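Local coordinates for protein allantoicase (Saccharomyces cerevisiae, PDB 1O59) that hydrolyses allantoate to (S)-ureidoglycolate and urea, a step of allantoin degradation that lets yeast use purines as secondary nitrogen sources, at residues Glu272-Asp277 / Lys348-Trp353. Numbering follows the deposited sequence. Where two conformers were deposited one is given.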
ATOM      1  N   GLU A 272       7.021 -22.218   9.666  1.00 66.04           N
ATOM      2  CA  GLU A 272       6.111 -23.033  10.453  1.00 67.25           C
ATOM      3  C   GLU A 272       4.872 -23.469   9.660  1.00 67.07           C
ATOM      4  O   GLU A 272       4.438 -24.607   9.716  1.00 66.07           O
ATOM      5  CB  GLU A 272       5.652 -22.206  11.653  1.00 67.75           C
ATOM      6  CG  GLU A 272       5.648 -22.973  12.958  1.00 72.35           C
ATOM      7  CD  GLU A 272       4.278 -23.468  13.351  1.00 76.85           C
ATOM      8  OE1 GLU A 272       3.338 -22.608  13.437  1.00 77.71           O
ATOM      9  OE2 GLU A 272       4.185 -24.716  13.592  1.00 78.52           O
ATOM     10  N   LYS A 273       4.321 -22.524   8.910  1.00 67.67           N
ATOM     11  CA  LYS A 273       2.929 -22.559   8.530  1.00 67.95           C
ATOM     12  C   LYS A 273       2.716 -21.554   7.414  1.00 67.43           C
ATOM     13  O   LYS A 273       3.112 -20.391   7.530  1.00 67.39           O
ATOM     14  CB  LYS A 273       2.095 -22.143   9.742  1.00 68.10           C
ATOM     15  CG  LYS A 273       0.760 -22.809   9.864  1.00 69.12           C
ATOM     16  CD  LYS A 273      -0.225 -21.908  10.659  1.00 69.61           C
ATOM     17  CE  LYS A 273       0.073 -21.740  12.168  0.65 70.19           C
ATOM     18  NZ  LYS A 273      -0.190 -20.323  12.640  0.65 67.92           N
ATOM     19  N   ILE A 274       2.105 -22.007   6.327  1.00 67.24           N
ATOM     20  CA  ILE A 274       1.639 -21.107   5.281  1.00 66.91           C
ATOM     21  C   ILE A 274       0.108 -21.168   5.175  1.00 66.91           C
ATOM     22  O   ILE A 274      -0.498 -22.223   5.221  1.00 66.18           O
ATOM     23  CB  ILE A 274       2.334 -21.394   3.953  1.00 66.63           C
ATOM     24  CG1 ILE A 274       3.842 -21.140   4.116  1.00 67.06           C
ATOM     25  CG2 ILE A 274       1.749 -20.510   2.866  1.00 67.34           C
ATOM     26  CD1 ILE A 274       4.694 -21.289   2.841  1.00 66.52           C
ATOM     27  N   ILE A 275      -0.495 -19.992   5.079  1.00 67.52           N
ATOM     28  CA  ILE A 275      -1.947 -19.852   4.986  1.00 67.89           C
ATOM     29  C   ILE A 275      -2.332 -19.124   3.696  1.00 67.26           C
ATOM     30  O   ILE A 275      -1.871 -18.028   3.435  1.00 67.52           O
ATOM     31  CB  ILE A 275      -2.511 -19.089   6.206  1.00 67.73           C
ATOM     32  CG1 ILE A 275      -2.019 -19.716   7.516  1.00 67.54           C
ATOM     33  CG2 ILE A 275      -4.036 -19.076   6.141  1.00 68.79           C
ATOM     34  CD1 ILE A 275      -2.529 -18.971   8.751  1.00 68.04           C
ATOM     35  N   VAL A 276      -3.176 -19.761   2.900  1.00 67.01           N
ATOM     36  CA  VAL A 276      -3.733 -19.154   1.703  1.00 66.62           C
ATOM     37  C   VAL A 276      -5.245 -19.019   1.914  1.00 66.30           C
ATOM     38  O   VAL A 276      -5.963 -20.010   2.125  1.00 65.40           O
ATOM     39  CB  VAL A 276      -3.386 -19.989   0.480  1.00 66.63           C
ATOM     40  CG1 VAL A 276      -3.946 -19.393  -0.771  1.00 66.98           C
ATOM     41  CG2 VAL A 276      -1.911 -20.089   0.346  1.00 67.55           C
ATOM     42  N   ASP A 277      -5.698 -17.767   1.877  1.00 66.23           N
ATOM     43  CA  ASP A 277      -7.056 -17.397   2.234  1.00 65.98           C
ATOM     44  C   ASP A 277      -7.837 -16.904   1.032  1.00 65.35           C
ATOM     45  O   ASP A 277      -7.475 -15.897   0.410  1.00 66.10           O
ATOM     46  CB  ASP A 277      -6.987 -16.293   3.278  1.00 66.22           C
ATOM     47  CG  ASP A 277      -8.311 -16.011   3.937  1.00 67.54           C
ATOM     48  OD1 ASP A 277      -9.380 -16.609   3.601  1.00 68.51           O
ATOM     49  OD2 ASP A 277      -8.337 -15.205   4.877  1.00 71.34           O
ATOM     50  N   LYS A 348      -7.579 -13.800  -1.171  1.00 65.19           N
ATOM     51  CA  LYS A 348      -7.561 -12.627  -0.274  1.00 65.12           C
ATOM     52  C   LYS A 348      -6.183 -12.361   0.382  1.00 64.52           C
ATOM     53  O   LYS A 348      -5.712 -11.243   0.396  1.00 63.73           O
ATOM     54  CB  LYS A 348      -8.630 -12.771   0.810  1.00 64.35           C
ATOM     55  CG  LYS A 348      -9.017 -11.483   1.533  1.00 63.98           C
ATOM     56  CD  LYS A 348      -9.599 -10.432   0.570  1.00 62.48           C
ATOM     57  CE  LYS A 348     -11.058 -10.620   0.350  1.00 60.46           C
ATOM     58  NZ  LYS A 348     -11.798 -10.082   1.548  1.00 57.90           N
ATOM     59  N   ARG A 349      -5.577 -13.391   0.964  1.00 63.82           N
ATOM     60  CA  ARG A 349      -4.350 -13.212   1.712  1.00 63.04           C
ATOM     61  C   ARG A 349      -3.437 -14.393   1.592  1.00 63.24           C
ATOM     62  O   ARG A 349      -3.877 -15.527   1.307  1.00 62.49           O
ATOM     63  CB  ARG A 349      -4.644 -13.007   3.191  1.00 62.87           C
ATOM     64  CG  ARG A 349      -5.545 -11.815   3.517  1.00 62.70           C
ATOM     65  CD  ARG A 349      -4.901 -10.448   3.385  1.00 63.05           C
ATOM     66  NE  ARG A 349      -5.848  -9.441   3.833  1.00 62.00           N
ATOM     67  CZ  ARG A 349      -6.638  -8.737   3.062  1.00 59.89           C
ATOM     68  NH1 ARG A 349      -6.631  -8.870   1.758  1.00 63.47           N
ATOM     69  NH2 ARG A 349      -7.493  -7.911   3.608  1.00 61.52           N
ATOM     70  N   ILE A 350      -2.148 -14.105   1.792  1.00 63.78           N
ATOM     71  CA  ILE A 350      -1.163 -15.139   2.111  1.00 63.86           C
ATOM     72  C   ILE A 350      -0.337 -14.778   3.359  1.00 63.17           C
ATOM     73  O   ILE A 350       0.077 -13.627   3.582  1.00 61.56           O
ATOM     74  CB  ILE A 350      -0.270 -15.517   0.886  1.00 64.46           C
ATOM     75  CG1 ILE A 350       0.606 -16.737   1.251  1.00 64.85           C
ATOM     76  CG2 ILE A 350       0.610 -14.347   0.415  1.00 65.23           C
ATOM     77  CD1 ILE A 350       1.320 -17.341   0.070  1.00 63.75           C
ATOM     78  N   ARG A 351      -0.169 -15.787   4.199  1.00 63.40           N
ATOM     79  CA  ARG A 351       0.487 -15.628   5.479  1.00 63.82           C
ATOM     80  C   ARG A 351       1.563 -16.647   5.482  1.00 63.79           C
ATOM     81  O   ARG A 351       1.306 -17.781   5.113  1.00 64.96           O
ATOM     82  CB  ARG A 351      -0.448 -15.902   6.671  1.00 63.92           C
ATOM     83  CG  ARG A 351      -1.806 -15.284   6.574  1.00 63.91           C
ATOM     84  CD  ARG A 351      -1.762 -13.806   6.377  1.00 64.43           C
ATOM     85  NE  ARG A 351      -3.016 -13.173   6.693  1.00 64.43           N
ATOM     86  CZ  ARG A 351      -3.259 -11.880   6.566  1.00 66.36           C
ATOM     87  NH1 ARG A 351      -2.317 -11.059   6.106  1.00 67.49           N
ATOM     88  NH2 ARG A 351      -4.461 -11.409   6.908  1.00 67.07           N
ATOM     89  N   VAL A 352       2.751 -16.239   5.895  1.00 63.65           N
ATOM     90  CA  VAL A 352       3.901 -17.118   5.993  1.00 63.85           C
ATOM     91  C   VAL A 352       4.456 -16.970   7.394  1.00 63.86           C
ATOM     92  O   VAL A 352       5.267 -16.073   7.679  1.00 64.13           O
ATOM     93  CB  VAL A 352       4.971 -16.758   4.944  1.00 63.87           C
ATOM     94  CG1 VAL A 352       6.123 -17.709   5.014  1.00 64.59           C
ATOM     95  CG2 VAL A 352       4.351 -16.765   3.535  1.00 64.15           C
ATOM     96  N   TRP A 353       3.996 -17.847   8.274  1.00 63.58           N
ATOM     97  CA  TRP A 353       4.438 -17.832   9.658  1.00 63.62           C
ATOM     98  C   TRP A 353       5.744 -18.608   9.884  1.00 63.14           C
ATOM     99  O   TRP A 353       5.883 -19.753   9.486  1.00 62.92           O
ATOM    100  CB  TRP A 353       3.358 -18.386  10.552  1.00 63.70           C
ATOM    101  CG  TRP A 353       2.190 -17.469  10.727  1.00 64.09           C
ATOM    102  CD1 TRP A 353       1.038 -17.481  10.028  1.00 63.92           C
ATOM    103  CD2 TRP A 353       2.052 -16.440  11.715  1.00 63.98           C
ATOM    104  NE1 TRP A 353       0.189 -16.507  10.495  1.00 64.99           N
ATOM    105  CE2 TRP A 353       0.785 -15.868  11.549  1.00 64.17           C
ATOM    106  CE3 TRP A 353       2.873 -15.951  12.723  1.00 63.74           C
ATOM    107  CZ2 TRP A 353       0.331 -14.824  12.334  1.00 63.61           C
ATOM    108  CZ3 TRP A 353       2.423 -14.910  13.502  1.00 64.27           C
ATOM    109  CH2 TRP A 353       1.161 -14.366  13.310  1.00 63.54           C
TER
HETATM  110  O   HOH W   1      -6.250 -14.374   7.031  1.00 51.57           O
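In one of its two conformers, Lys273 reaches over one face of the Trp353 indole in a cation-pi contact, which is therefore doubtful as a constant feature. There NZ of Lys273 sits 4.2 Å from the centroid of the Trp353 five-membered ring, 17° off the ring normal. The two side chains run alongside each other, and in this conformer the bends at chi3 and chi4 bring the amine over the ring. Ile275 meets the same ring obliquely, with CD1 4.1 Å from Trp353 CD1. Two more flat groups follow on this side of the sheet. Arg349 CG lies above one face of the Arg351 guanidinium, toward its rim, and Arg351 NH2 lies at the edge of the Arg349 guanidinium. Lys348 CG lies above one face of the Arg349 guanidinium, also toward the rim. A water bonds Asp277 OD2 and, weakly, Arg351 NH2; Asp277 also forms a salt bridge with Arg238, and Arg351 NH1 binds Leu235 O.

The other side is apolar. Ile274 CG2 and Val276 CG2 both touch Ile350 CD1, and Ile274 CG1 packs on Val352 CG1.

The strands are antiparallel, at 177°. Ile275 pairs with Arg351 through two bonds, the straighter from Ile275 N to Arg351 O (2.9 Å, 172°). A classic bulge marks each end. Trp353 O accepts from Glu272 N (2.7 Å) and Lys273 N (3.2 Å), while Lys348 and Arg349 both face Asp277.

Both strands belong to an antiparallel sheet of the second allantoicase repeat. Strand 270-277 lies between 346-354 and 323-331. Strand 346-354 also pairs with short strands 208-209 and 246-247.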